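Side-chain contacts in NANS (YJHS), A 9-O-acetyl N-acetylneuraminic acid esterase (Escherichia coli O157:H7 EDL933, PDB 3PT5), which probably hydrolyses the 9-O-acetyl group of 9-O-acetyl-N-acetylneuraminate, a host mucosal sialic acid on which the bacterium can then grow: residues 42-47 and 289-294; 235-238 and 242-245. All coordinates share one frame; numbering follows the deposited sequence.

Contact 1. Residues 42-47 and 289-294; sequences PDREDA and LSTGYY
Arg44 and Thr291 mark the closest backbone approach of two surface loops, their CA atoms 8.6 Å apart, with Arg44 opening a type I beta turn that its carbonyl O closes by accepting a bond from Ala47 N. The gap is bridged chiefly by the arginine. Its chain runs extended from CG to NE and brings one face of the guanidinium against the other loop's backbone at Thr291 O, which sits above the centre of that face, 3.5 Å from Arg44 CZ. From there the oxygen forms no hydrogen bond with the guanidinium, and any attraction is probably electrostatic and modest. Alongside, Arg44 NE packs against Thr291 CB at 3.8 Å, the two side chains running at a slant to one another. The receiving loop is itself tightly folded: Gly292 N bonds to Leu289 O, and Gly292 and Tyr293 sit opposite the single residue Asp288, a G1 beta bulge whose first position has the positive phi (85°) that glycine adopts readily. With chi1 at 61°, Thr291 OG1 is turned back over its own backbone, where it is hydrogen-bonded to Asp288 O and also meets a water at 2.6 Å. That water donates to Glu45 OE2 over 3.2 Å, giving Glu45 a water-mediated link to Thr291 although its side chain stays beyond direct touch. Within the turn, Asp46 is buried, forming a salt bridge through OD2 with Arg319 of helix 315-335 and a hydrogen bond through OD1 with His109 NE2 of helix 107-114.

Contact 2. Residues 235-238 and 242-245; sequences CGDT and WKEN
Asp237 swings its CG opposite the backbone N (chi1 -152°), while Lys243 runs extended to CE and turns only at the last torsion (chi4 -145°), which sets NZ beside the carboxylate, the two side chains crossing at about a right angle. The salt bridge puts Lys243 NZ 2.8 Å from Asp237 OD2, on the syn side and 27° out of the carboxylate plane. Lys243 CE comes close too, tilted out of that plane, 3.3 Å from Asp237 OD1. That second oxygen takes a weak bond from Thr238 N at 2.9 Å and is hydrogen-bonded to Tyr250 OH, so both carboxylate oxygens are engaged, which should limit the group's rotation. Thr238 meets Trp242 with both branches: CG2 packs on Trp242 CB at 3.7 Å, and OG1 approaches the indole obliquely, 3.2 Å from Trp242 CD1. The hydroxyl's polar partner is Glu192 OE2, and the indole N-H is satisfied by Ser311 O. In this SGNH hydrolase, as in other alpha/beta proteins, the chain leaves the C-terminal end of a parallel strand and soon enters a helix. Strand 233-236 lies between 182-189 and 265-268; the salt bridge and Thr238-Trp242 packing tie its exit to helix 240-245, with Tyr250 of helix 247-253 alongside.

From the N terminus, the chain first passes through strand 20-28 and enters the loop holding residues 42-47. Their partners, 289-294, come only after the last sheet strand, 265-268, so contact 1 closes a long loop of 241 residues and brings together two surface loops from early and late in the chain. Contact 2 falls wholly within that span: it closes a very short loop, with three residues between its segments, joining strand 233-236 to helix 240-245. The two are therefore nested without crossing. Their centres lie 28 Å apart and their nearest atoms about 17 Å, so one is an exposed long-range closure and the other a buried local one.

Contact 1. Residues 42-47 and 289-294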
ATOM      1  N   PRO A  42      14.845  -3.182  10.815  1.00 14.43           N
ATOM      2  CA  PRO A  42      15.436  -3.694   9.573  1.00 15.59           C
ATOM      3  C   PRO A  42      16.241  -4.983   9.714  1.00 16.76           C
ATOM      4  O   PRO A  42      16.541  -5.614   8.710  1.00 16.21           O
ATOM      5  CB  PRO A  42      16.350  -2.557   9.116  1.00 15.76           C
ATOM      6  CG  PRO A  42      16.645  -1.779  10.331  1.00 15.37           C
ATOM      7  CD  PRO A  42      15.433  -1.886  11.206  1.00 13.88           C
ATOM      8  N   ASP A  43      16.587  -5.372  10.933  1.00 18.71           N
ATOM      9  CA  ASP A  43      17.303  -6.642  11.126  1.00 20.25           C
ATOM     10  C   ASP A  43      16.345  -7.828  11.310  1.00 20.63           C
ATOM     11  O   ASP A  43      16.764  -8.995  11.343  1.00 21.96           O
ATOM     12  CB  ASP A  43      18.251  -6.535  12.331  1.00 21.21           C
ATOM     13  CG  ASP A  43      19.474  -5.669  12.045  1.00 24.59           C
ATOM     14  OD1 ASP A  43      19.903  -5.596  10.874  1.00 29.27           O
ATOM     15  OD2 ASP A  43      20.009  -5.051  12.994  1.00 30.10           O
ATOM     16  N   ARG A  44      15.061  -7.537  11.459  1.00 20.42           N
ATOM     17  CA  ARG A  44      14.103  -8.557  11.834  1.00 20.43           C
ATOM     18  C   ARG A  44      12.947  -8.554  10.862  1.00 19.58           C
ATOM     19  O   ARG A  44      13.099  -8.923   9.708  1.00 19.06           O
ATOM     20  CB  ARG A  44      13.592  -8.310  13.265  1.00 20.98           C
ATOM     21  CG  ARG A  44      14.607  -8.523  14.396  1.00 22.55           C
ATOM     22  CD  ARG A  44      14.191  -7.726  15.646  1.00 26.12           C
ATOM     23  NE  ARG A  44      15.004  -8.053  16.827  1.00 26.84           N
ATOM     24  CZ  ARG A  44      16.208  -7.537  17.085  1.00 27.81           C
ATOM     25  NH1 ARG A  44      16.765  -6.668  16.245  1.00 29.65           N
ATOM     26  NH2 ARG A  44      16.866  -7.890  18.187  1.00 26.65           N
ATOM     27  N   GLU A  45      11.797  -8.109  11.353  1.00 18.96           N
ATOM     28  CA  GLU A  45      10.537  -8.176  10.640  1.00 19.48           C
ATOM     29  C   GLU A  45      10.527  -7.239   9.433  1.00 17.57           C
ATOM     30  O   GLU A  45       9.782  -7.469   8.481  1.00 17.48           O
ATOM     31  CB  GLU A  45       9.386  -7.882  11.614  1.00 20.70           C
ATOM     32  CG  GLU A  45       9.455  -8.688  12.967  1.00 25.76           C
ATOM     33  CD  GLU A  45      10.337  -8.057  14.058  1.00 30.17           C
ATOM     34  OE1 GLU A  45      11.368  -7.428  13.739  1.00 34.99           O
ATOM     35  OE2 GLU A  45      10.015  -8.197  15.267  1.00 33.72           O
ATOM     36  N   ASP A  46      11.360  -6.191   9.456  1.00 15.68           N
ATOM     37  CA  ASP A  46      11.443  -5.283   8.288  1.00 13.56           C
ATOM     38  C   ASP A  46      12.687  -5.467   7.429  1.00 13.07           C
ATOM     39  O   ASP A  46      13.043  -4.566   6.680  1.00 13.11           O
ATOM     40  CB  ASP A  46      11.326  -3.797   8.662  1.00 13.51           C
ATOM     41  CG  ASP A  46      10.114  -3.493   9.521  1.00 14.02           C
ATOM     42  OD1 ASP A  46       9.119  -4.253   9.485  1.00 16.97           O
ATOM     43  OD2 ASP A  46      10.160  -2.491  10.250  1.00 13.53           O
ATOM     44  N   ALA A  47      13.327  -6.633   7.509  1.00 12.99           N
ATOM     45  CA  ALA A  47      14.508  -6.889   6.699  1.00 14.12           C
ATOM     46  C   ALA A  47      14.146  -6.986   5.216  1.00 14.79           C
ATOM     47  O   ALA A  47      13.243  -7.744   4.833  1.00 15.31           O
ATOM     48  CB  ALA A  47      15.170  -8.208   7.151  1.00 15.41           C
ATOM     49  N   LEU A 289      10.707  -4.104  24.265  1.00 16.09           N
ATOM     50  CA  LEU A 289      12.094  -3.764  24.612  1.00 16.73           C
ATOM     51  C   LEU A 289      13.052  -4.856  24.169  1.00 15.89           C
ATOM     52  O   LEU A 289      14.180  -4.578  23.714  1.00 15.89           O
ATOM     53  CB  LEU A 289      12.219  -3.557  26.123  1.00 16.78           C
ATOM     54  CG  LEU A 289      12.166  -2.162  26.741  1.00 19.49           C
ATOM     55  CD1 LEU A 289      11.435  -1.128  25.880  1.00 19.18           C
ATOM     56  CD2 LEU A 289      11.650  -2.207  28.165  1.00 18.15           C
ATOM     57  N   SER A 290      12.581  -6.106  24.246  1.00 16.17           N
ATOM     58  CA  SER A 290      13.439  -7.239  23.937  1.00 15.65           C
ATOM     59  C   SER A 290      13.921  -7.271  22.475  1.00 16.14           C
ATOM     60  O   SER A 290      14.975  -7.857  22.168  1.00 16.08           O
ATOM     61  CB  SER A 290      12.748  -8.553  24.334  1.00 15.85           C
ATOM     62  OG  SER A 290      11.803  -8.943  23.355  1.00 17.97           O
ATOM     63  N   THR A 291      13.167  -6.617  21.585  1.00 15.51           N
ATOM     64  CA  THR A 291      13.487  -6.597  20.149  1.00 16.06           C
ATOM     65  C   THR A 291      13.915  -5.201  19.685  1.00 16.13           C
ATOM     66  O   THR A 291      14.327  -5.018  18.538  1.00 17.50           O
ATOM     67  CB  THR A 291      12.274  -7.001  19.274  1.00 16.05           C
ATOM     68  OG1 THR A 291      11.207  -6.060  19.489  1.00 16.07           O
ATOM     69  CG2 THR A 291      11.775  -8.396  19.621  1.00 17.81           C
ATOM     70  N   GLY A 292      13.821  -4.221  20.571  1.00 16.02           N
ATOM     71  CA  GLY A 292      14.238  -2.866  20.239  1.00 15.54           C
ATOM     72  C   GLY A 292      13.131  -2.091  19.544  1.00 14.83           C
ATOM     73  O   GLY A 292      13.389  -1.018  18.964  1.00 15.25           O
ATOM     74  N   TYR A 293      11.905  -2.602  19.640  1.00 13.55           N
ATOM     75  CA  TYR A 293      10.737  -1.893  19.071  1.00 12.82           C
ATOM     76  C   TYR A 293      10.222  -0.831  20.040  1.00 12.87           C
ATOM     77  O   TYR A 293       9.731  -1.154  21.114  1.00 14.10           O
ATOM     78  CB  TYR A 293       9.613  -2.856  18.728  1.00 12.68           C
ATOM     79  CG  TYR A 293       8.447  -2.140  18.077  1.00 10.72           C
ATOM     80  CD1 TYR A 293       8.597  -1.526  16.840  1.00 10.09           C
ATOM     81  CD2 TYR A 293       7.221  -2.073  18.701  1.00 11.61           C
ATOM     82  CE1 TYR A 293       7.523  -0.863  16.245  1.00 11.26           C
ATOM     83  CE2 TYR A 293       6.148  -1.441  18.140  1.00 10.26           C
ATOM     84  CZ  TYR A 293       6.295  -0.825  16.890  1.00 12.05           C
ATOM     85  OH  TYR A 293       5.203  -0.152  16.332  1.00 11.07           O
ATOM     86  N   TYR A 294      10.301   0.428  19.627  1.00 12.61           N
ATOM     87  CA  TYR A 294       9.702   1.561  20.322  1.00 12.10           C
ATOM     88  C   TYR A 294       8.573   2.081  19.423  1.00 11.46           C
ATOM     89  O   TYR A 294       8.778   2.318  18.225  1.00 11.43           O
ATOM     90  CB  TYR A 294      10.763   2.641  20.629  1.00 11.61           C
ATOM     91  CG  TYR A 294      11.836   2.136  21.576  1.00 14.44           C
ATOM     92  CD1 TYR A 294      11.611   2.080  22.962  1.00 13.87           C
ATOM     93  CD2 TYR A 294      13.060   1.691  21.090  1.00 17.73           C
ATOM     94  CE1 TYR A 294      12.573   1.598  23.834  1.00 15.33           C
ATOM     95  CE2 TYR A 294      14.048   1.196  21.981  1.00 14.85           C
ATOM     96  CZ  TYR A 294      13.790   1.154  23.334  1.00 16.40           C
ATOM     97  OH  TYR A 294      14.795   0.646  24.176  1.00 14.40           O
TER
HETATM   98  O   HOH W   1       9.205  -6.565  17.956  1.00 35.28           O

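Contact 2. Residues 235-238 and 242-245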
ATOM      1  N   CYS A 235      -9.454  -5.429  -1.400  1.00  9.72           N
ATOM      2  CA  CYS A 235      -9.776  -4.106  -0.863  1.00  9.62           C
ATOM      3  C   CYS A 235      -9.800  -4.201   0.657  1.00  9.88           C
ATOM      4  O   CYS A 235     -10.610  -4.933   1.240  1.00 10.07           O
ATOM      5  CB  CYS A 235     -11.123  -3.639  -1.409  1.00 10.90           C
ATOM      6  SG  CYS A 235     -11.126  -3.490  -3.176  1.00 12.04           S
ATOM      7  N   GLY A 236      -8.902  -3.480   1.311  1.00  9.91           N
ATOM      8  CA  GLY A 236      -8.770  -3.576   2.752  1.00 10.62           C
ATOM      9  C   GLY A 236      -9.665  -2.620   3.513  1.00 10.37           C
ATOM     10  O   GLY A 236     -10.046  -1.548   3.032  1.00 11.09           O
ATOM     11  N   ASP A 237      -9.957  -3.015   4.740  1.00 10.16           N
ATOM     12  CA  ASP A 237     -10.747  -2.212   5.664  1.00  9.69           C
ATOM     13  C   ASP A 237      -9.945  -0.998   6.191  1.00  9.38           C
ATOM     14  O   ASP A 237      -8.795  -0.732   5.766  1.00  9.53           O
ATOM     15  CB  ASP A 237     -11.180  -3.140   6.816  1.00  8.96           C
ATOM     16  CG  ASP A 237     -12.505  -2.725   7.486  1.00  9.98           C
ATOM     17  OD1 ASP A 237     -13.064  -1.654   7.157  1.00 11.44           O
ATOM     18  OD2 ASP A 237     -12.981  -3.501   8.356  1.00 11.59           O
ATOM     19  N   THR A 238     -10.551  -0.246   7.095  1.00  9.15           N
ATOM     20  CA  THR A 238      -9.901   0.924   7.684  1.00  8.93           C
ATOM     21  C   THR A 238      -9.915   0.787   9.214  1.00  8.49           C
ATOM     22  O   THR A 238     -10.354  -0.247   9.741  1.00  8.96           O
ATOM     23  CB  THR A 238     -10.563   2.228   7.202  1.00 10.18           C
ATOM     24  OG1 THR A 238      -9.808   3.360   7.675  1.00 10.12           O
ATOM     25  CG2 THR A 238     -11.994   2.328   7.651  1.00 11.14           C
ATOM     26  N   TRP A 242     -12.254   5.652  11.820  1.00 11.12           N
ATOM     27  CA  TRP A 242     -13.046   6.004  10.639  1.00 11.72           C
ATOM     28  C   TRP A 242     -14.425   5.331  10.676  1.00 13.11           C
ATOM     29  O   TRP A 242     -15.450   5.953  10.415  1.00 14.11           O
ATOM     30  CB  TRP A 242     -12.261   5.575   9.396  1.00 12.13           C
ATOM     31  CG  TRP A 242     -10.997   6.358   9.230  1.00 11.43           C
ATOM     32  CD1 TRP A 242      -9.707   5.936   9.517  1.00  9.84           C
ATOM     33  CD2 TRP A 242     -10.888   7.724   8.815  1.00 10.42           C
ATOM     34  NE1 TRP A 242      -8.818   6.933   9.241  1.00  9.24           N
ATOM     35  CE2 TRP A 242      -9.496   8.053   8.825  1.00  9.75           C
ATOM     36  CE3 TRP A 242     -11.819   8.696   8.417  1.00 11.21           C
ATOM     37  CZ2 TRP A 242      -9.015   9.314   8.447  1.00  9.88           C
ATOM     38  CZ3 TRP A 242     -11.338   9.969   8.035  1.00 11.57           C
ATOM     39  CH2 TRP A 242      -9.939  10.261   8.061  1.00 13.18           C
ATOM     40  N   LYS A 243     -14.434   4.062  11.047  1.00 12.99           N
ATOM     41  CA  LYS A 243     -15.690   3.325  11.221  1.00 13.64           C
ATOM     42  C   LYS A 243     -16.606   3.904  12.279  1.00 13.95           C
ATOM     43  O   LYS A 243     -17.826   3.918  12.089  1.00 14.60           O
ATOM     44  CB  LYS A 243     -15.414   1.896  11.624  1.00 13.47           C
ATOM     45  CG  LYS A 243     -14.643   1.093  10.652  1.00 14.87           C
ATOM     46  CD  LYS A 243     -14.515  -0.230  11.268  1.00 18.02           C
ATOM     47  CE  LYS A 243     -13.820  -1.218  10.389  1.00 20.87           C
ATOM     48  NZ  LYS A 243     -14.443  -2.560  10.612  1.00 20.96           N
ATOM     49  N   GLU A 244     -16.057   4.329  13.415  1.00 13.85           N
ATOM     50  CA  GLU A 244     -16.922   4.813  14.512  1.00 14.49           C
ATOM     51  C   GLU A 244     -17.435   6.211  14.250  1.00 15.28           C
ATOM     52  O   GLU A 244     -18.526   6.565  14.688  1.00 15.76           O
ATOM     53  CB  GLU A 244     -16.175   4.834  15.848  1.00 15.88           C
ATOM     54  CG  GLU A 244     -15.836   3.453  16.394  1.00 15.74           C
ATOM     55  CD  GLU A 244     -15.370   3.491  17.857  1.00 19.91           C
ATOM     56  OE1 GLU A 244     -15.451   4.563  18.494  1.00 22.76           O
ATOM     57  OE2 GLU A 244     -14.905   2.457  18.374  1.00 20.15           O
ATOM     58  N   ASN A 245     -16.650   7.008  13.541  1.00 14.52           N
ATOM     59  CA  ASN A 245     -16.944   8.434  13.388  1.00 15.15           C
ATOM     60  C   ASN A 245     -17.746   8.777  12.126  1.00 15.83           C
ATOM     61  O   ASN A 245     -18.359   9.851  12.042  1.00 16.02           O
ATOM     62  CB  ASN A 245     -15.648   9.250  13.465  1.00 15.35           C
ATOM     63  CG  ASN A 245     -15.200   9.495  14.903  1.00 17.80           C
ATOM     64  OD1 ASN A 245     -15.690  10.414  15.571  1.00 20.16           O
ATOM     65  ND2 ASN A 245     -14.272   8.670  15.394  1.00 17.90           N
TER